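Local coordinates for 3-keto-5-aminohexanoate cleavage protein (PDB 3LOT) that probably cleaves 3-keto-5-aminohexanoate or a related beta-keto acid at a zinc-dependent active site in a TIM-barrel fold, at residues Pro61-Glu66 / Leu93-Glu98; Glu99-Val104 / Ser161-Glu166; Asn152-Leu157 / Ala185-Glu190. All blocks are in the same frame, centred on the assembly; numbering follows the deposited sequence. Where two conformers were deposited one is given.

Contact 1. Residues Pro61-Glu66 / Leu93-Glu98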
# COMPACT_ATOMS: atom_id res chain seq x y z
N PRO D 61 -23.12 -22.26 -22.73
CA PRO D 61 -21.68 -22.51 -22.86
C PRO D 61 -21.37 -23.95 -23.27
O PRO D 61 -21.97 -24.88 -22.76
CB PRO D 61 -21.15 -22.23 -21.45
CG PRO D 61 -22.13 -21.22 -20.89
CD PRO D 61 -23.45 -21.49 -21.53
N THR D 62 -20.46 -24.12 -24.23
CA THR D 62 -19.99 -25.45 -24.60
C THR D 62 -18.47 -25.46 -24.79
O THR D 62 -17.89 -24.45 -25.23
CB THR D 62 -20.63 -25.92 -25.91
OG1 THR D 62 -20.02 -27.15 -26.29
CG2 THR D 62 -20.39 -24.91 -27.04
N THR D 63 -17.83 -26.60 -24.49
CA THR D 63 -16.41 -26.77 -24.73
C THR D 63 -16.13 -27.39 -26.11
O THR D 63 -14.98 -27.48 -26.50
CB THR D 63 -15.79 -27.65 -23.66
OG1 THR D 63 -16.51 -28.89 -23.65
CG2 THR D 63 -15.91 -27.00 -22.27
N ASP D 64 -17.18 -27.79 -26.83
CA ASP D 64 -17.07 -28.49 -28.12
C ASP D 64 -15.98 -27.91 -29.04
O ASP D 64 -16.11 -26.82 -29.55
CB ASP D 64 -18.44 -28.48 -28.79
CG ASP D 64 -18.48 -29.21 -30.15
OD1 ASP D 64 -17.47 -29.62 -30.74
OD2 ASP D 64 -19.61 -29.37 -30.64
N VAL D 65 -14.89 -28.65 -29.24
CA VAL D 65 -13.76 -28.13 -30.00
C VAL D 65 -14.09 -27.93 -31.47
O VAL D 65 -13.46 -27.12 -32.14
CB VAL D 65 -12.45 -28.98 -29.85
CG1 VAL D 65 -12.01 -29.06 -28.39
CG2 VAL D 65 -12.62 -30.36 -30.46
N GLU D 66 -15.08 -28.65 -32.00
CA GLU D 66 -15.51 -28.37 -33.37
C GLU D 66 -16.18 -27.01 -33.54
O GLU D 66 -16.04 -26.39 -34.61
CB GLU D 66 -16.38 -29.48 -33.94
CG GLU D 66 -15.57 -30.78 -34.25
CD GLU D 66 -14.02 -30.62 -34.35
OE1 GLU D 66 -13.51 -29.79 -35.16
OE2 GLU D 66 -13.32 -31.39 -33.63
N LEU D 93 -19.35 -24.66 -14.91
CA LEU D 93 -20.29 -25.78 -15.00
C LEU D 93 -19.60 -27.04 -14.43
O LEU D 93 -20.07 -28.15 -14.62
CB LEU D 93 -20.76 -26.02 -16.46
CG LEU D 93 -21.54 -24.94 -17.24
CD1 LEU D 93 -20.58 -24.13 -18.13
CD2 LEU D 93 -22.62 -25.53 -18.10
N GLY D 94 -18.48 -26.88 -13.73
CA GLY D 94 -17.84 -28.02 -13.09
C GLY D 94 -16.99 -28.88 -14.01
O GLY D 94 -16.56 -29.98 -13.62
N ILE D 95 -16.69 -28.39 -15.22
CA ILE D 95 -15.90 -29.16 -16.22
C ILE D 95 -14.42 -29.08 -15.84
O ILE D 95 -13.92 -27.97 -15.64
CB ILE D 95 -16.08 -28.62 -17.70
CG1 ILE D 95 -17.52 -28.81 -18.20
CG2 ILE D 95 -15.07 -29.29 -18.68
CD1 ILE D 95 -17.75 -28.28 -19.59
N PRO D 96 -13.71 -30.25 -15.75
CA PRO D 96 -12.28 -30.15 -15.32
C PRO D 96 -11.29 -29.56 -16.38
O PRO D 96 -11.61 -29.44 -17.56
CB PRO D 96 -11.91 -31.62 -14.96
CG PRO D 96 -12.92 -32.50 -15.60
CD PRO D 96 -14.12 -31.64 -16.05
N VAL D 97 -10.09 -29.22 -15.94
CA VAL D 97 -9.04 -28.70 -16.86
C VAL D 97 -8.63 -29.67 -18.01
O VAL D 97 -8.58 -29.28 -19.18
CB VAL D 97 -7.79 -28.22 -16.03
CG1 VAL D 97 -6.49 -28.14 -16.89
CG2 VAL D 97 -8.12 -26.89 -15.37
N GLU D 98 -8.35 -30.93 -17.69
CA GLU D 98 -7.98 -31.88 -18.74
C GLU D 98 -9.03 -31.96 -19.90
O GLU D 98 -8.67 -32.34 -21.04
CB GLU D 98 -7.73 -33.26 -18.13

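Contact 2. Residues Glu99-Val104 / Ser161-Glu166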
# COMPACT_ATOMS: atom_id res chain seq x y z
N GLU D 99 -10.29 -31.58 -19.63
CA GLU D 99 -11.34 -31.59 -20.67
C GLU D 99 -11.43 -30.22 -21.31
O GLU D 99 -11.56 -30.13 -22.53
CB GLU D 99 -12.71 -32.05 -20.11
CG GLU D 99 -13.88 -32.10 -21.12
CD GLU D 99 -13.68 -33.08 -22.27
OE1 GLU D 99 -12.98 -34.09 -22.09
OE2 GLU D 99 -14.25 -32.83 -23.36
N ARG D 100 -11.34 -29.17 -20.48
CA ARG D 100 -11.31 -27.76 -20.94
C ARG D 100 -10.08 -27.49 -21.79
O ARG D 100 -10.12 -26.69 -22.76
CB ARG D 100 -11.28 -26.82 -19.71
CG ARG D 100 -12.63 -26.13 -19.28
CD ARG D 100 -12.72 -25.93 -17.72
NE ARG D 100 -11.56 -25.18 -17.25
CZ ARG D 100 -11.08 -25.08 -16.00
NH1 ARG D 100 -11.64 -25.63 -14.92
NH2 ARG D 100 -9.99 -24.34 -15.85
N ALA D 101 -8.99 -28.18 -21.45
CA ALA D 101 -7.70 -27.96 -22.12
C ALA D 101 -7.61 -28.52 -23.55
O ALA D 101 -6.70 -28.16 -24.30
CB ALA D 101 -6.56 -28.55 -21.30
N LYS D 102 -8.56 -29.37 -23.93
CA LYS D 102 -8.48 -30.11 -25.23
C LYS D 102 -8.45 -29.22 -26.47
O LYS D 102 -7.98 -29.62 -27.53
CB LYS D 102 -9.65 -31.07 -25.37
CG LYS D 102 -9.60 -32.18 -24.38
CD LYS D 102 -10.71 -33.18 -24.61
CE LYS D 102 -10.32 -34.59 -24.06
NZ LYS D 102 -11.59 -35.25 -23.57
N VAL D 103 -8.98 -28.02 -26.33
CA VAL D 103 -8.94 -27.04 -27.39
C VAL D 103 -7.50 -26.72 -27.78
O VAL D 103 -7.26 -26.41 -28.94
CB VAL D 103 -9.74 -25.75 -27.00
CG1 VAL D 103 -9.00 -24.89 -25.98
CG2 VAL D 103 -10.07 -24.95 -28.23
N VAL D 104 -6.53 -26.86 -26.86
CA VAL D 104 -5.14 -26.44 -27.12
C VAL D 104 -4.43 -27.41 -28.09
O VAL D 104 -3.88 -26.95 -29.09
CB VAL D 104 -4.36 -26.09 -25.83
CG1 VAL D 104 -2.90 -25.80 -26.10
CG2 VAL D 104 -5.03 -24.85 -25.13
N SER D 161 0.67 -26.71 -18.15
CA SER D 161 1.89 -26.06 -18.58
C SER D 161 2.54 -26.90 -19.67
O SER D 161 3.01 -26.35 -20.67
CB SER D 161 2.84 -25.82 -17.40
OG SER D 161 3.60 -26.99 -17.08
N ARG D 162 2.51 -28.23 -19.53
CA ARG D 162 3.08 -29.10 -20.54
C ARG D 162 2.32 -29.13 -21.84
O ARG D 162 2.92 -29.10 -22.91
CB ARG D 162 3.17 -30.52 -20.02
CG ARG D 162 4.29 -30.70 -19.00
CD ARG D 162 4.48 -32.20 -18.67
NE ARG D 162 3.49 -32.67 -17.68
CZ ARG D 162 3.56 -32.43 -16.36
NH1 ARG D 162 4.58 -31.74 -15.84
NH2 ARG D 162 2.59 -32.89 -15.56
N ILE D 163 1.00 -29.17 -21.75
CA ILE D 163 0.14 -29.11 -22.92
C ILE D 163 0.39 -27.84 -23.75
O ILE D 163 0.47 -27.90 -24.99
CB ILE D 163 -1.36 -29.23 -22.52
CG1 ILE D 163 -1.68 -30.65 -22.08
CG2 ILE D 163 -2.24 -28.85 -23.69
CD1 ILE D 163 -2.91 -30.77 -21.20
N PHE D 164 0.53 -26.70 -23.08
CA PHE D 164 0.77 -25.44 -23.80
C PHE D 164 2.11 -25.48 -24.50
O PHE D 164 2.22 -25.11 -25.67
CB PHE D 164 0.70 -24.23 -22.85
CG PHE D 164 -0.70 -23.72 -22.62
CD1 PHE D 164 -1.70 -24.59 -22.16
CD2 PHE D 164 -1.03 -22.38 -22.85
CE1 PHE D 164 -3.03 -24.10 -21.92
CE2 PHE D 164 -2.33 -21.91 -22.62
CZ PHE D 164 -3.33 -22.79 -22.15
N LYS D 165 3.14 -25.96 -23.82
CA LYS D 165 4.46 -26.07 -24.45
C LYS D 165 4.45 -27.01 -25.65
O LYS D 165 5.07 -26.73 -26.65
CB LYS D 165 5.48 -26.56 -23.42
CG LYS D 165 5.96 -25.48 -22.47
CD LYS D 165 6.75 -26.06 -21.34
CE LYS D 165 7.18 -24.97 -20.36
NZ LYS D 165 7.93 -25.56 -19.24
N GLU D 166 3.77 -28.13 -25.53
CA GLU D 166 3.70 -29.13 -26.62
C GLU D 166 3.09 -28.59 -27.91
O GLU D 166 3.41 -29.02 -28.99
CB GLU D 166 2.84 -30.30 -26.16
CG GLU D 166 3.53 -31.18 -25.18
CD GLU D 166 2.57 -32.14 -24.46
OE1 GLU D 166 1.38 -32.17 -24.83
OE2 GLU D 166 3.03 -32.87 -23.53

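Contact 3. Residues Asn152-Leu157 / Ala185-Glu190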
# COMPACT_ATOMS: atom_id res chain seq x y z
N ASN D 152 -8.64 -25.60 -10.46
CA ASN D 152 -7.37 -25.56 -11.16
C ASN D 152 -6.28 -25.87 -10.13
O ASN D 152 -5.67 -24.97 -9.57
CB ASN D 152 -7.13 -24.19 -11.84
CG ASN D 152 -8.32 -23.74 -12.73
OD1 ASN D 152 -8.35 -24.07 -13.93
ND2 ASN D 152 -9.28 -22.94 -12.15
N THR D 153 -6.10 -27.15 -9.86
CA THR D 153 -5.17 -27.61 -8.86
C THR D 153 -3.73 -27.53 -9.36
O THR D 153 -3.50 -27.34 -10.53
CB THR D 153 -5.42 -29.08 -8.46
OG1 THR D 153 -5.08 -29.93 -9.55
CG2 THR D 153 -6.89 -29.33 -8.02
N PHE D 154 -2.77 -27.64 -8.46
CA PHE D 154 -1.39 -27.59 -8.86
C PHE D 154 -1.08 -28.74 -9.80
O PHE D 154 -0.40 -28.56 -10.82
CB PHE D 154 -0.46 -27.55 -7.66
CG PHE D 154 -0.43 -26.22 -6.99
CD1 PHE D 154 0.21 -25.15 -7.57
CD2 PHE D 154 -1.07 -26.02 -5.77
CE1 PHE D 154 0.24 -23.91 -6.96
CE2 PHE D 154 -1.06 -24.78 -5.16
CZ PHE D 154 -0.42 -23.71 -5.78
N LYS D 155 -1.62 -29.91 -9.53
CA LYS D 155 -1.51 -31.01 -10.49
C LYS D 155 -2.10 -30.67 -11.86
O LYS D 155 -1.52 -30.99 -12.90
CB LYS D 155 -2.19 -32.28 -9.97
CG LYS D 155 -1.77 -33.53 -10.75
CD LYS D 155 -2.42 -34.76 -10.15
CE LYS D 155 -2.07 -36.03 -10.93
NZ LYS D 155 -3.14 -37.10 -10.77
N ASP D 156 -3.29 -30.07 -11.88
CA ASP D 156 -3.88 -29.60 -13.15
C ASP D 156 -2.93 -28.62 -13.86
O ASP D 156 -2.72 -28.72 -15.06
CB ASP D 156 -5.18 -28.83 -12.91
CG ASP D 156 -6.35 -29.70 -12.43
OD1 ASP D 156 -6.35 -30.93 -12.64
OD2 ASP D 156 -7.29 -29.10 -11.87
N LEU D 157 -2.37 -27.68 -13.12
CA LEU D 157 -1.54 -26.62 -13.72
C LEU D 157 -0.21 -27.16 -14.28
O LEU D 157 0.29 -26.67 -15.29
CB LEU D 157 -1.29 -25.48 -12.72
CG LEU D 157 -2.57 -24.83 -12.19
CD1 LEU D 157 -2.27 -23.85 -11.07
CD2 LEU D 157 -3.36 -24.19 -13.33
N ALA D 185 3.94 -17.32 -9.21
CA ALA D 185 5.36 -17.26 -8.84
C ALA D 185 5.93 -18.64 -8.60
O ALA D 185 7.01 -18.96 -9.07
CB ALA D 185 5.58 -16.41 -7.61
N PHE D 186 5.17 -19.45 -7.88
CA PHE D 186 5.62 -20.79 -7.55
C PHE D 186 5.83 -21.62 -8.80
O PHE D 186 6.86 -22.27 -8.92
CB PHE D 186 4.63 -21.44 -6.59
CG PHE D 186 4.87 -22.91 -6.36
CD1 PHE D 186 5.81 -23.34 -5.44
CD2 PHE D 186 4.13 -23.85 -7.03
CE1 PHE D 186 6.00 -24.71 -5.20
CE2 PHE D 186 4.31 -25.20 -6.80
CZ PHE D 186 5.25 -25.63 -5.88
N MSE D 187 4.85 -21.63 -9.70
CA MSE D 187 4.94 -22.41 -10.94
C MSE D 187 6.05 -21.92 -11.86
O MSE D 187 6.71 -22.72 -12.55
CB MSE D 187 3.60 -22.38 -11.70
CG MSE D 187 2.40 -23.09 -11.01
SE MSE D 187 2.74 -24.96 -10.70
CE MSE D 187 2.56 -25.50 -12.57
N PHE D 188 6.26 -20.61 -11.85
CA PHE D 188 7.40 -19.99 -12.55
C PHE D 188 8.69 -20.46 -11.94
O PHE D 188 9.53 -20.99 -12.65
CB PHE D 188 7.24 -18.45 -12.54
CG PHE D 188 8.45 -17.67 -12.99
CD1 PHE D 188 9.12 -17.97 -14.15
CD2 PHE D 188 8.86 -16.54 -12.27
CE1 PHE D 188 10.21 -17.21 -14.57
CE2 PHE D 188 9.95 -15.78 -12.69
CZ PHE D 188 10.62 -16.12 -13.86
N HIS D 189 8.84 -20.35 -10.63
CA HIS D 189 10.11 -20.68 -10.02
C HIS D 189 10.37 -22.17 -10.01
O HIS D 189 11.51 -22.62 -9.98
CB HIS D 189 10.25 -20.08 -8.62
CG HIS D 189 10.24 -18.58 -8.64
ND1 HIS D 189 9.61 -17.82 -7.66
CD2 HIS D 189 10.71 -17.70 -9.55
CE1 HIS D 189 9.73 -16.54 -7.97
NE2 HIS D 189 10.40 -16.44 -9.10
N GLU D 190 9.31 -22.95 -10.13
CA GLU D 190 9.43 -24.40 -10.24
C GLU D 190 9.79 -24.86 -11.66
O GLU D 190 10.04 -26.02 -11.89
CB GLU D 190 8.12 -25.05 -9.78
CG GLU D 190 7.93 -25.00 -8.28
CD GLU D 190 8.89 -25.86 -7.51
OE1 GLU D 190 9.00 -27.06 -7.85
OE2 GLU D 190 9.52 -25.36 -6.53

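Contact 1. Residues Pro61-Glu66 / Leu93-Glu98
P61, at the start of the short strand 61-62, rests its ring on the end of L93, with P61 CB 3.9 Å from L93 CD1. The leucine holds CG beside its backbone N, and an unusual second torsion (chi2 97°) brings the CD1 branch round to the proline. The side chain of P61 lies about 6 Å from that of the zinc ligand H52, which places this end of the contact near the metal site. T62 turns away from L93-E98 and serves its own segment instead: T62 OG1 accepts a nearly straight bond from D64 N (3.0 Å, 164°), an ST turn that bends the chain as it leaves the strand. T63 then makes the second apolar touch. Its methyl CG2 and the CD1 of I95 meet tip to tip at 3.5 Å, tighter than usual for two carbons. The methyl gets there because OG1 takes the slot between the backbone N and the carbonyl carbon (chi1 56°), leaving CG2 to point across. On the other side, CD1 is the foremost atom of I95. Beyond this point the segments part. D64 N-caps the following helix, its OD1 receiving E66 N on the anti side, out of the carboxylate plane. The whole contact thus joins two connections on the barrel: one runs from strand 48-54 through 61-62 into helix 65-78, the other follows strand 82-85 and enters helix 97-100 behind P96 at its N-cap. Helix 137-144 adjoins the proline end, with W137 against P61 and Y141 against L93, and V97 continues from the other end onto D156 and L160 of helix 154-166.

Contact 2. Residues Glu99-Val104 / Ser161-Glu166
V104 splits its two methyls between neighbouring residues of helix 154-166, CG1 going to I163 and CG2 to F164. With CG1 anti to the backbone N (chi1 174°), that methyl sits 3.9 Å from I163 CG2, while V104 CG2 lies 3.9 Å from F164 CE1. The valine branch and the phenylalanine side chain run at about a right angle, and CG1 stands 4.3 Å above one face of the ring, offset toward its rim. I163 is used at both ends: its CG2 branch faces V104, and its CD1 reaches A101, whose CB is 4.3 Å away, a looser touch. A type I turn from R100 to V103, with V104 N bonded to A101 O (2.9 Å), puts A101 and V104 on the same side toward I163. Another ring, that of F114 on strand 111-115, meets F164 edge-to-face. The side chains that meet do so carbon against carbon, drawn from a methyl, branched aliphatic chains and one ring. Such a seam has little directional chemistry of its own. It probably depends on shape fit and on burial of apolar surface, although I163 stays partly exposed, and V104, which touches both I163 and F164, has the largest share of the buried surface.

Contact 3. Residues Asn152-Leu157 / Ala185-Glu190
F154 meets two successive side chains of helix 178-189, the ring of F186 and the selenium of M187, a selenomethionine. The rings lie 5.5 Å apart between centroids with planes at 76°, and the closest carbons are F154 CE1 and F186 CD2. M187 SE approaches the edge of the F154 ring near its plane, 4.0 Å from CD1, a Met-aromatic contact. Bends at chi2 (-59°) and chi3 (-73°) fold the M187 chain, so that its terminal methyl CE comes to 3.9 Å from L157 CB, one helical turn beyond F154. One step outward, E190 CG sits over the centre of the F186 ring, 3.6 Å above its plane. On the other segment a capping box starts the helix that presents F154 and L157: D156 N donates to T153 OG1 (2.9 Å), and T153 N returns a bond to D156 OD2. Farther out, D147 of the second subunit hydrogen-bonds T153 OG1, and that subunit also packs N120 on F154 and L206 on F186. The contact thus brings the N-terminal end of helix 154-166 against the C-terminal part of helix 178-189, beside the subunit interface, with L157 also resting on F114 of strand 111-115.

Two shared helices link the contacts in series, 1 to 2 and 2 to 3. Contacts 1 and 2 both use helix 97-100, their centres 13 Å apart, and I95 O of the first lies against R100 of the second. Contacts 2 and 3 draw on opposite ends of helix 154-166, with centres 14 Å apart; a probable hydrogen bond between R100 NH2 and N152 OD1 links them. Contacts 1 and 3, 21 Å apart between centres, still touch through V97, which packs on N152. Proximity to the zinc held by H50, H52 and E262 falls along this series: the side chain of P61 is about 10 Å from the metal and that of F164 about 12 Å, whereas contact 3 lies away from the site.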